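Local structure of Lmo0305 protein (Listeria monocytogenes, 3PJ0) at residues A48-E51 against D52-K56; V67-S71 against G72-Q76; S241-P244 against Y245-A249; D250-F253 against E254-I257. The protein is of uncharacterised function but belongs to the beta-eliminating lyase family of the PLP-dependent aminotransferase clan and forms a dimer. All coordinates share one frame; numbering follows the deposited sequence. Where two conformers were deposited one is given.

Contact 1. Residues A48-E51 against D52-K56; sequences AVIE and DFETK
Ile50 lays its CG1 and CD1 against the carboxylate of Glu54 one turn further on, in the opening turns of helix 48-61; both carbons come to 3.6 Å from Glu54 OE2. Three i to i+4 backbone bonds hold these turns together. The amides of Asp52, Glu54 and Thr55 reach the carbonyls of Ala48, Ile50 and Glu51, and the bond from Glu54 N to Ile50 O, at 3.0 Å, is nearly straight, with an N-H...O angle of 171°. With Ile50 CG1 anti to its own backbone N (chi1 -172°), CG1 and CD1 are carried across the extended Glu54 chain at a slant. The Glu54 carboxylate is buried, but OE2 also accepts a hydrogen bond from Phe68 N, so the helix is tied by a side chain to strand 65-69, an outermost strand of its sheet. Ile50 and Phe53 both pack on Ile246 of helix 243-256, and the Phe53 ring makes an edge-to-face contact with Phe206. On the exposed side, Asp52 folds back toward the start of the helix, its OD2 3.8 Å from Ala48 CB. Glu51 likewise turns toward the start, where its OE2 accepts from Gly47 N. Its carbonyl is gripped twice by Thr55, through the amide and the hydroxyl, from opposite faces of the carbonyl plane. The hydroxyl can bend back because OG1 lies beside the backbone N of Thr55 (chi1 -57°), and this places Thr55 OG1 2.9 Å from Glu51 O.

Contact 2. Residues V67-S71 against G72-Q76; sequences VFFPS and GTMAQ
The Phe69 ring has the methyl of Ala75 over one face and the selenium of Met74, a selenomethionine, at its edge. Ala75 CB makes a CH-pi contact 3.9 Å from the Phe69 ring centroid, shifted toward the CD2 side. Met74 SE lies in the ring plane, 3.7 Å from Phe69 CD1, a Met-aromatic contact made edge-on; Pro70 CG touches the same selenium at 3.9 Å. Met74 CG stands anti to the backbone N (chi1 -173°), which carries the chain past the CD1-CE1 edge, roughly at a right angle to the phenylalanine side chain. Between strand 65-69 and helix 72-87, Ser71 is the N-cap: its OG accepts from Met74 N at 3.1 Å, with an N-H...O angle of 168°, while Ser71 O takes Ala75 N at 3.1 Å. The same OG is hydrogen-bonded to Gly236 O of the second subunit, so the cap also joins the dimer interface. Directly after it, Gly72 N and Thr73 OG1 bind phosphate oxygens of the modified lysine at position 208, which carries the cofactor. A phosphate bound at the N-terminal end of a helix is a textbook feature of PLP-dependent folds; the positive end of the helix dipole probably helps to hold the negative charge.

Contact 3. Residues S241-P244 against Y245-A249; sequences SLYP and YILSA
Helix 243-256 begins here, at the dimer interface, and its first turn is closed by the carbonyl of Leu242, which accepts from Ile246 N at 3.0 Å and weakly from Tyr245 N. Leu247 N follows with a 2.8 Å bond to Tyr243 O. Over this backbone the side chains pair one turn apart. Ile246 CD1 reaches back to Leu242 CB at 3.9 Å, and on another side of the helix Leu247 CD1 meets Tyr243 CD1, also at 3.9 Å, the two side chains crossing at a slant. Tyr243 has CG wedged between its backbone N and carbonyl carbon (chi1 72°), which turns the ring over the following proline, whose CD sits above one ring face. Leu242 CD2 comes loosely to the edge of the Tyr245 ring. The Tyr245 hydroxyl is hydrogen-bonded to Ser241 O of the second subunit, and the same bond is made in return, while the two Tyr245 rings meet with their planes steeply inclined. Asp42 receives the Leu242 amide just ahead of the helix. One turn along, Ser248 OG donates to Pro244 O at 2.7 Å, in the carbonyl plane on a lone pair. The hydroxyl serves Pro244 O where the Ser248 amide stays farther off, so a buried hydroxyl and a buried carbonyl are paired within the helix itself.

Contact 4. Residues D250-F253 against E254-I257; sequences DYYF and EKRI
Apolar packing is clearest at Phe253 and Ile257, which run side by side: Ile257 CB stands over the centre of the Phe253 ring in a CH-pi contact, 4.1 Å from its centroid, and Ile257 CG1 touches Phe253 CZ at 3.7 Å. Lys255 CD packs against Tyr252 CD1 at 3.8 Å. A charged group lies against a ring next. The Arg256 guanidinium is almost parallel to the Tyr252 ring, their planes 16° apart; Tyr252 CD1 lies over a guanidinium face, 3.4 Å from NH1, which is oblique to the ring. The arginine chain is extended from CG to NE, and a salt bridge from NE to Asp338 and a bond from NH1 to Ile210 O fix the group's rotation. Among ionic partners, Asp250 OD1 and Glu254 OE2 share Lys56 NZ of helix 48-61, which would offset the repulsion between two acids 4.7 Å apart at those oxygens. Glu254 OE2 also meets the Phe253 ring edge, 3.8 Å from CD2, its carboxylate turned 61° from the ring. Backbone bonds complete the account: Glu254, Lys255, Arg256 and Ile257 donate to Asp250, Tyr251, Tyr252 and Phe253, an i to i+4 ladder, with Arg256 N also weakly bonded to Phe253 O, as helix 243-256 nears its C-terminal end.

In the fold
Along the chain the four contacts come in series, each within a continuous stretch, so none crosses or encloses another. Contact 1 opens helix 48-61; the chain then turns into strand 65-69, an outermost strand of the seven-stranded sheet, and contact 2 makes the strand-to-helix turn leading to helix 72-87. Far later, contacts 3 and 4 occupy the two ends of helix 243-256. Space reunites them: Phe68 from contact 2 packs between helices 48-61 and 243-256, touching Phe53, Tyr245 and Ile246, while Lys56 from contact 1 bridges to contact 4. Contacts 2 and 3 both reach the second subunit; contacts 2 and 4 stay about 7 Å apart at their nearest atoms.

Contact 1. Residues A48-E51 against D52-K56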
loop_
_atom_site.group_PDB
_atom_site.type_symbol
_atom_site.label_atom_id
_atom_site.label_comp_id
_atom_site.label_asym_id
_atom_site.label_seq_id
_atom_site.Cartn_x
_atom_site.Cartn_y
_atom_site.Cartn_z
ATOM N N ALA A 48 9.920 5.774 15.033
ATOM C CA ALA A 48 11.307 5.419 14.722
ATOM C C ALA A 48 11.475 4.419 13.579
ATOM O O ALA A 48 12.336 4.608 12.731
ATOM C CB ALA A 48 12.035 4.897 15.993
ATOM N N VAL A 49 10.653 3.368 13.527
ATOM C CA VAL A 49 10.889 2.328 12.523
ATOM C C VAL A 49 10.856 2.897 11.092
ATOM O O VAL A 49 11.725 2.557 10.303
ATOM C CB VAL A 49 9.997 1.058 12.671
ATOM C CG1 VAL A 49 8.527 1.375 12.558
ATOM C CG2 VAL A 49 10.373 0.022 11.596
ATOM N N ILE A 50 9.904 3.787 10.794
ATOM C CA ILE A 50 9.819 4.386 9.468
ATOM C C ILE A 50 10.774 5.572 9.313
ATOM O O ILE A 50 11.475 5.690 8.303
ATOM C CB ILE A 50 8.354 4.773 9.080
ATOM C CG1 ILE A 50 8.296 5.208 7.601
ATOM C CG2 ILE A 50 7.786 5.855 10.014
ATOM C CD1 ILE A 50 6.885 5.515 7.097
ATOM N N GLU A 51 10.832 6.441 10.309
ATOM C CA GLU A 51 11.692 7.634 10.234
ATOM C C GLU A 51 13.167 7.301 10.116
ATOM O O GLU A 51 13.884 7.949 9.339
ATOM C CB GLU A 51 11.470 8.543 11.442
ATOM C CG GLU A 51 10.077 9.092 11.502
ATOM C CD GLU A 51 9.874 10.063 12.644
ATOM O OE1 GLU A 51 10.865 10.773 12.971
ATOM O OE2 GLU A 51 8.728 10.128 13.167
ATOM N N ASP A 52 13.632 6.304 10.872
ATOM C CA ASP A 52 15.022 5.892 10.786
ATOM C C ASP A 52 15.355 5.336 9.395
ATOM O O ASP A 52 16.436 5.595 8.887
ATOM C CB ASP A 52 15.379 4.870 11.852
ATOM C CG ASP A 52 15.281 5.440 13.279
ATOM O OD1 ASP A 52 14.993 6.623 13.448
ATOM O OD2 ASP A 52 15.430 4.662 14.221
ATOM N N PHE A 53 14.438 4.569 8.793
ATOM C CA PHE A 53 14.714 3.999 7.474
ATOM C C PHE A 53 14.738 5.096 6.422
ATOM O O PHE A 53 15.608 5.113 5.545
ATOM C CB PHE A 53 13.705 2.921 7.092
ATOM C CG PHE A 53 14.052 2.197 5.821
ATOM C CD1 PHE A 53 15.153 1.363 5.770
ATOM C CD2 PHE A 53 13.280 2.363 4.679
ATOM C CE1 PHE A 53 15.492 0.711 4.565
ATOM C CE2 PHE A 53 13.593 1.716 3.505
ATOM C CZ PHE A 53 14.699 0.872 3.452
ATOM N N GLU A 54 13.787 6.013 6.493
ATOM C CA GLU A 54 13.784 7.160 5.566
ATOM C C GLU A 54 15.096 7.959 5.671
ATOM O O GLU A 54 15.746 8.253 4.670
ATOM C CB GLU A 54 12.588 8.069 5.858
ATOM C CG GLU A 54 11.226 7.394 5.511
ATOM C CD GLU A 54 10.020 8.164 5.950
ATOM O OE1 GLU A 54 10.148 8.988 6.901
ATOM O OE2 GLU A 54 8.913 7.919 5.392
ATOM N N THR A 55 15.500 8.266 6.897
ATOM C CA THR A 55 16.760 9.055 7.123
ATOM C C THR A 55 17.989 8.331 6.560
ATOM O O THR A 55 18.833 8.932 5.909
ATOM C CB THR A 55 16.923 9.398 8.606
ATOM O OG1 THR A 55 15.752 10.107 9.020
ATOM C CG2 THR A 55 18.153 10.312 8.845
ATOM N N LYS A 56 18.043 7.023 6.765
ATOM C CA LYS A 56 19.141 6.194 6.267
ATOM C C LYS A 56 19.257 6.156 4.735
ATOM O O LYS A 56 20.357 6.289 4.176
ATOM C CB LYS A 56 18.946 4.777 6.768
ATOM C CG LYS A 56 19.934 3.764 6.243
ATOM C CD LYS A 56 19.650 2.402 6.834
ATOM C CE LYS A 56 20.476 1.341 6.205
ATOM N NZ LYS A 56 20.414 0.056 6.988
#

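Contact 2. Residues V67-S71 against G72-Q76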
loop_
_atom_site.group_PDB
_atom_site.type_symbol
_atom_site.label_atom_id
_atom_site.label_comp_id
_atom_site.label_asym_id
_atom_site.label_seq_id
_atom_site.Cartn_x
_atom_site.Cartn_y
_atom_site.Cartn_z
ATOM N N VAL A 67 10.679 9.638 1.784
ATOM C CA VAL A 67 9.420 9.124 2.267
ATOM C C VAL A 67 9.275 7.690 1.780
ATOM O O VAL A 67 9.481 7.376 0.589
ATOM C CB VAL A 67 8.197 10.000 1.845
ATOM C CG1 VAL A 67 8.275 10.364 0.410
ATOM C CG2 VAL A 67 6.852 9.297 2.196
ATOM N N PHE A 68 8.920 6.819 2.711
ATOM C CA PHE A 68 8.687 5.435 2.372
ATOM C C PHE A 68 7.270 5.251 1.812
ATOM O O PHE A 68 6.266 5.585 2.472
ATOM C CB PHE A 68 8.936 4.507 3.574
ATOM C CG PHE A 68 8.876 3.048 3.210
ATOM C CD1 PHE A 68 10.007 2.399 2.775
ATOM C CD2 PHE A 68 7.672 2.342 3.266
ATOM C CE1 PHE A 68 9.973 1.049 2.423
ATOM C CE2 PHE A 68 7.613 1.007 2.902
ATOM C CZ PHE A 68 8.768 0.352 2.466
ATOM N N PHE A 69 7.198 4.681 0.607
ATOM C CA PHE A 69 5.945 4.422 -0.101
ATOM C C PHE A 69 5.631 2.935 -0.300
ATOM O O PHE A 69 6.533 2.154 -0.504
ATOM C CB PHE A 69 6.029 5.030 -1.507
ATOM C CG PHE A 69 5.588 6.485 -1.600
ATOM C CD1 PHE A 69 4.239 6.805 -1.734
ATOM C CD2 PHE A 69 6.521 7.523 -1.593
ATOM C CE1 PHE A 69 3.830 8.137 -1.834
ATOM C CE2 PHE A 69 6.097 8.888 -1.743
ATOM C CZ PHE A 69 4.765 9.174 -1.839
ATOM N N PRO A 70 4.344 2.554 -0.258
ATOM C CA PRO A 70 4.050 1.146 -0.529
ATOM C C PRO A 70 4.483 0.711 -1.934
ATOM O O PRO A 70 4.788 -0.463 -2.147
ATOM C CB PRO A 70 2.529 1.065 -0.382
ATOM C CG PRO A 70 2.030 2.491 -0.452
ATOM C CD PRO A 70 3.123 3.325 0.072
ATOM N N SER A 71 4.487 1.636 -2.890
ATOM C CA SER A 71 4.863 1.318 -4.257
ATOM C C SER A 71 5.489 2.476 -5.012
ATOM O O SER A 71 5.251 3.666 -4.711
ATOM C CB SER A 71 3.609 0.881 -5.035
ATOM O OG SER A 71 2.780 1.986 -5.285
ATOM N N GLY A 72 6.295 2.101 -6.004
ATOM C CA GLY A 72 6.860 3.034 -6.947
ATOM C C GLY A 72 5.792 3.602 -7.869
ATOM O O GLY A 72 5.928 4.732 -8.308
ATOM N N THR A 73 4.766 2.808 -8.200
ATOM C CA THR A 73 3.666 3.286 -9.032
ATOM C C THR A 73 3.050 4.547 -8.401
ATOM O O THR A 73 2.899 5.568 -9.054
ATOM C CB THR A 73 2.629 2.193 -9.270
ATOM O OG1 THR A 73 3.244 1.126 -10.014
ATOM C CG2 THR A 73 1.398 2.737 -10.071
HETATM N N MSE A 74 2.703 4.482 -7.128
HETATM C CA MSE A 74 2.207 5.654 -6.403
HETATM C C MSE A 74 3.252 6.783 -6.352
HETATM O O MSE A 74 2.978 7.960 -6.655
HETATM C CB MSE A 74 1.914 5.242 -4.940
HETATM C CG MSE A 74 1.244 6.301 -4.159
HETATM SE SE MSE A 74 0.753 5.663 -2.418
HETATM C CE MSE A 74 -0.541 4.283 -2.941
ATOM N N ALA A 75 4.467 6.426 -5.962
ATOM C CA ALA A 75 5.509 7.434 -5.687
ATOM C C ALA A 75 5.900 8.295 -6.880
ATOM O O ALA A 75 6.061 9.516 -6.730
ATOM C CB ALA A 75 6.728 6.776 -5.086
ATOM N N GLN A 76 6.001 7.681 -8.063
ATOM C CA GLN A 76 6.470 8.393 -9.273
ATOM C C GLN A 76 5.400 9.279 -9.915
ATOM O O GLN A 76 5.721 10.373 -10.353
ATOM C CB GLN A 76 7.099 7.441 -10.261
ATOM C CG GLN A 76 8.356 6.816 -9.723
ATOM C CD GLN A 76 9.258 6.331 -10.830
ATOM O OE1 GLN A 76 10.358 6.863 -11.028
ATOM N NE2 GLN A 76 8.780 5.354 -11.603
#

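Contact 3. Residues S241-P244 against Y245-A249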
loop_
_atom_site.group_PDB
_atom_site.type_symbol
_atom_site.label_atom_id
_atom_site.label_comp_id
_atom_site.label_asym_id
_atom_site.label_seq_id
_atom_site.Cartn_x
_atom_site.Cartn_y
_atom_site.Cartn_z
ATOM N N SER A 241 0.334 1.207 9.413
ATOM C CA SER A 241 1.555 0.452 9.709
ATOM C C SER A 241 2.197 -0.099 8.446
ATOM O O SER A 241 1.639 -1.034 7.820
ATOM C CB SER A 241 1.213 -0.741 10.605
ATOM O OG SER A 241 0.729 -0.346 11.878
ATOM N N LEU A 242 3.331 0.473 8.086
ATOM C CA LEU A 242 4.124 -0.010 6.934
ATOM C C LEU A 242 5.320 -0.870 7.376
ATOM O O LEU A 242 6.066 -1.386 6.523
ATOM C CB LEU A 242 4.611 1.183 6.089
ATOM C CG LEU A 242 3.499 1.843 5.268
ATOM C CD1 LEU A 242 3.931 3.228 4.738
ATOM C CD2 LEU A 242 3.017 0.942 4.097
ATOM N N TYR A 243 5.496 -1.087 8.680
ATOM C CA TYR A 243 6.676 -1.843 9.131
ATOM C C TYR A 243 6.912 -3.237 8.477
ATOM O O TYR A 243 8.078 -3.606 8.327
ATOM C CB TYR A 243 6.754 -1.968 10.665
ATOM C CG TYR A 243 5.755 -2.905 11.270
ATOM C CD1 TYR A 243 6.005 -4.277 11.328
ATOM C CD2 TYR A 243 4.554 -2.435 11.802
ATOM C CE1 TYR A 243 5.061 -5.145 11.889
ATOM C CE2 TYR A 243 3.635 -3.296 12.370
ATOM C CZ TYR A 243 3.886 -4.637 12.410
ATOM O OH TYR A 243 2.980 -5.502 12.967
ATOM N N PRO A 244 5.847 -3.989 8.094
ATOM C CA PRO A 244 6.203 -5.269 7.475
ATOM C C PRO A 244 7.097 -5.135 6.242
ATOM O O PRO A 244 8.003 -5.971 6.028
ATOM C CB PRO A 244 4.835 -5.906 7.143
ATOM C CG PRO A 244 3.879 -5.292 8.138
ATOM C CD PRO A 244 4.400 -3.874 8.318
ATOM N N TYR A 245 6.853 -4.095 5.454
ATOM C CA TYR A 245 7.642 -3.812 4.262
ATOM C C TYR A 245 8.910 -3.040 4.625
ATOM O O TYR A 245 9.931 -3.250 4.029
ATOM C CB TYR A 245 6.837 -3.028 3.208
ATOM C CG TYR A 245 5.605 -3.720 2.693
ATOM C CD1 TYR A 245 5.617 -5.068 2.362
ATOM C CD2 TYR A 245 4.432 -3.015 2.496
ATOM C CE1 TYR A 245 4.467 -5.704 1.884
ATOM C CE2 TYR A 245 3.281 -3.640 2.005
ATOM C CZ TYR A 245 3.312 -4.979 1.702
ATOM O OH TYR A 245 2.173 -5.586 1.227
ATOM N N ILE A 246 8.859 -2.155 5.624
ATOM C CA ILE A 246 10.088 -1.401 6.007
ATOM C C ILE A 246 11.153 -2.334 6.587
ATOM O O ILE A 246 12.316 -2.342 6.149
ATOM C CB ILE A 246 9.797 -0.273 7.038
ATOM C CG1 ILE A 246 8.896 0.799 6.422
ATOM C CG2 ILE A 246 11.105 0.410 7.534
ATOM C CD1 ILE A 246 8.190 1.624 7.494
ATOM N N LEU A 247 10.753 -3.152 7.554
ATOM C CA LEU A 247 11.712 -4.112 8.147
ATOM C C LEU A 247 12.340 -5.068 7.118
ATOM O O LEU A 247 13.563 -5.328 7.175
ATOM C CB LEU A 247 11.102 -4.870 9.313
ATOM C CG LEU A 247 10.711 -3.985 10.517
ATOM C CD1 LEU A 247 9.866 -4.789 11.501
ATOM C CD2 LEU A 247 11.926 -3.261 11.225
ATOM N N SER A 248 11.505 -5.647 6.242
ATOM C CA SER A 248 11.997 -6.535 5.199
ATOM C C SER A 248 12.862 -5.779 4.186
ATOM O O SER A 248 13.877 -6.330 3.733
ATOM C CB SER A 248 10.865 -7.299 4.498
ATOM O OG SER A 248 9.859 -6.419 4.061
ATOM N N ALA A 249 12.486 -4.542 3.844
ATOM C CA ALA A 249 13.303 -3.725 2.906
ATOM C C ALA A 249 14.678 -3.485 3.487
ATOM O O ALA A 249 15.676 -3.723 2.838
ATOM C CB ALA A 249 12.628 -2.362 2.587
#

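Contact 4. Residues D250-F253 against E254-I257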
loop_
_atom_site.group_PDB
_atom_site.type_symbol
_atom_site.label_atom_id
_atom_site.label_comp_id
_atom_site.label_asym_id
_atom_site.label_seq_id
_atom_site.Cartn_x
_atom_site.Cartn_y
_atom_site.Cartn_z
ATOM N N ASP A 250 14.726 -3.104 4.743
ATOM C CA ASP A 250 16.028 -2.841 5.415
ATOM C C ASP A 250 16.864 -4.128 5.556
ATOM O O ASP A 250 18.068 -4.136 5.280
ATOM C CB ASP A 250 15.781 -2.174 6.754
ATOM C CG ASP A 250 16.979 -1.376 7.245
ATOM O OD1 ASP A 250 17.878 -1.037 6.440
ATOM O OD2 ASP A 250 17.014 -1.094 8.459
ATOM N N TYR A 251 16.218 -5.230 5.913
ATOM C CA TYR A 251 16.926 -6.513 6.065
ATOM C C TYR A 251 17.605 -6.936 4.769
ATOM O O TYR A 251 18.807 -7.229 4.765
ATOM C CB TYR A 251 15.958 -7.640 6.552
ATOM C CG TYR A 251 16.619 -8.975 6.643
ATOM C CD1 TYR A 251 17.425 -9.306 7.754
ATOM C CD2 TYR A 251 16.453 -9.938 5.645
ATOM C CE1 TYR A 251 18.040 -10.532 7.852
ATOM C CE2 TYR A 251 17.076 -11.150 5.739
ATOM C CZ TYR A 251 17.880 -11.442 6.854
ATOM O OH TYR A 251 18.527 -12.654 6.955
ATOM N N TYR A 252 16.825 -7.015 3.687
ATOM C CA TYR A 252 17.345 -7.472 2.387
ATOM C C TYR A 252 18.291 -6.453 1.778
ATOM O O TYR A 252 19.265 -6.839 1.083
ATOM C CB TYR A 252 16.200 -7.904 1.447
ATOM C CG TYR A 252 15.604 -9.177 1.975
ATOM C CD1 TYR A 252 16.343 -10.348 1.925
ATOM C CD2 TYR A 252 14.370 -9.212 2.612
ATOM C CE1 TYR A 252 15.859 -11.506 2.415
ATOM C CE2 TYR A 252 13.860 -10.407 3.132
ATOM C CZ TYR A 252 14.635 -11.544 3.053
ATOM O OH TYR A 252 14.244 -12.765 3.552
ATOM N N PHE A 253 18.076 -5.158 2.074
ATOM C CA PHE A 253 19.062 -4.155 1.616
ATOM C C PHE A 253 20.445 -4.466 2.230
ATOM O O PHE A 253 21.466 -4.524 1.532
ATOM C CB PHE A 253 18.618 -2.732 1.990
ATOM C CG PHE A 253 19.539 -1.680 1.521
ATOM C CD1 PHE A 253 19.436 -1.177 0.252
ATOM C CD2 PHE A 253 20.537 -1.198 2.345
ATOM C CE1 PHE A 253 20.362 -0.197 -0.216
ATOM C CE2 PHE A 253 21.449 -0.202 1.893
ATOM C CZ PHE A 253 21.331 0.288 0.607
ATOM N N GLU A 254 20.490 -4.711 3.542
ATOM C CA GLU A 254 21.782 -4.955 4.181
ATOM C C GLU A 254 22.369 -6.297 3.754
ATOM O O GLU A 254 23.589 -6.431 3.599
ATOM C CB GLU A 254 21.685 -4.831 5.709
ATOM C CG GLU A 254 21.474 -3.424 6.199
ATOM C CD GLU A 254 22.666 -2.513 5.904
ATOM O OE1 GLU A 254 23.811 -2.988 5.995
ATOM O OE2 GLU A 254 22.451 -1.332 5.594
ATOM N N LYS A 255 21.494 -7.274 3.516
ATOM C CA LYS A 255 21.926 -8.589 3.086
ATOM C C LYS A 255 22.497 -8.585 1.696
ATOM O O LYS A 255 23.461 -9.273 1.463
ATOM C CB LYS A 255 20.756 -9.568 3.099
ATOM C CG LYS A 255 21.075 -10.987 2.595
ATOM C CD LYS A 255 19.765 -11.802 2.621
ATOM C CE LYS A 255 19.895 -13.145 1.985
ATOM N NZ LYS A 255 20.716 -14.123 2.798
ATOM N N ARG A 256 21.934 -7.796 0.773
ATOM C CA ARG A 256 22.335 -7.898 -0.631
ATOM C C ARG A 256 23.006 -6.700 -1.297
ATOM O O ARG A 256 23.565 -6.865 -2.374
ATOM C CB ARG A 256 21.145 -8.338 -1.471
ATOM C CG ARG A 256 20.539 -9.675 -1.031
ATOM C CD ARG A 256 19.576 -10.240 -2.059
ATOM N NE ARG A 256 19.079 -11.568 -1.691
ATOM C CZ ARG A 256 17.823 -11.885 -1.376
ATOM N NH1 ARG A 256 16.837 -10.988 -1.401
ATOM N NH2 ARG A 256 17.542 -13.158 -1.093
ATOM N N ILE A 257 22.966 -5.517 -0.681
ATOM C CA ILE A 257 23.582 -4.339 -1.302
ATOM C C ILE A 257 25.076 -4.589 -1.630
ATOM O O ILE A 257 25.573 -4.176 -2.700
ATOM C CB ILE A 257 23.373 -3.053 -0.462
ATOM C CG1 ILE A 257 23.754 -1.787 -1.275
ATOM C CG2 ILE A 257 24.211 -3.091 0.849
ATOM C CD1 ILE A 257 23.040 -1.643 -2.631
#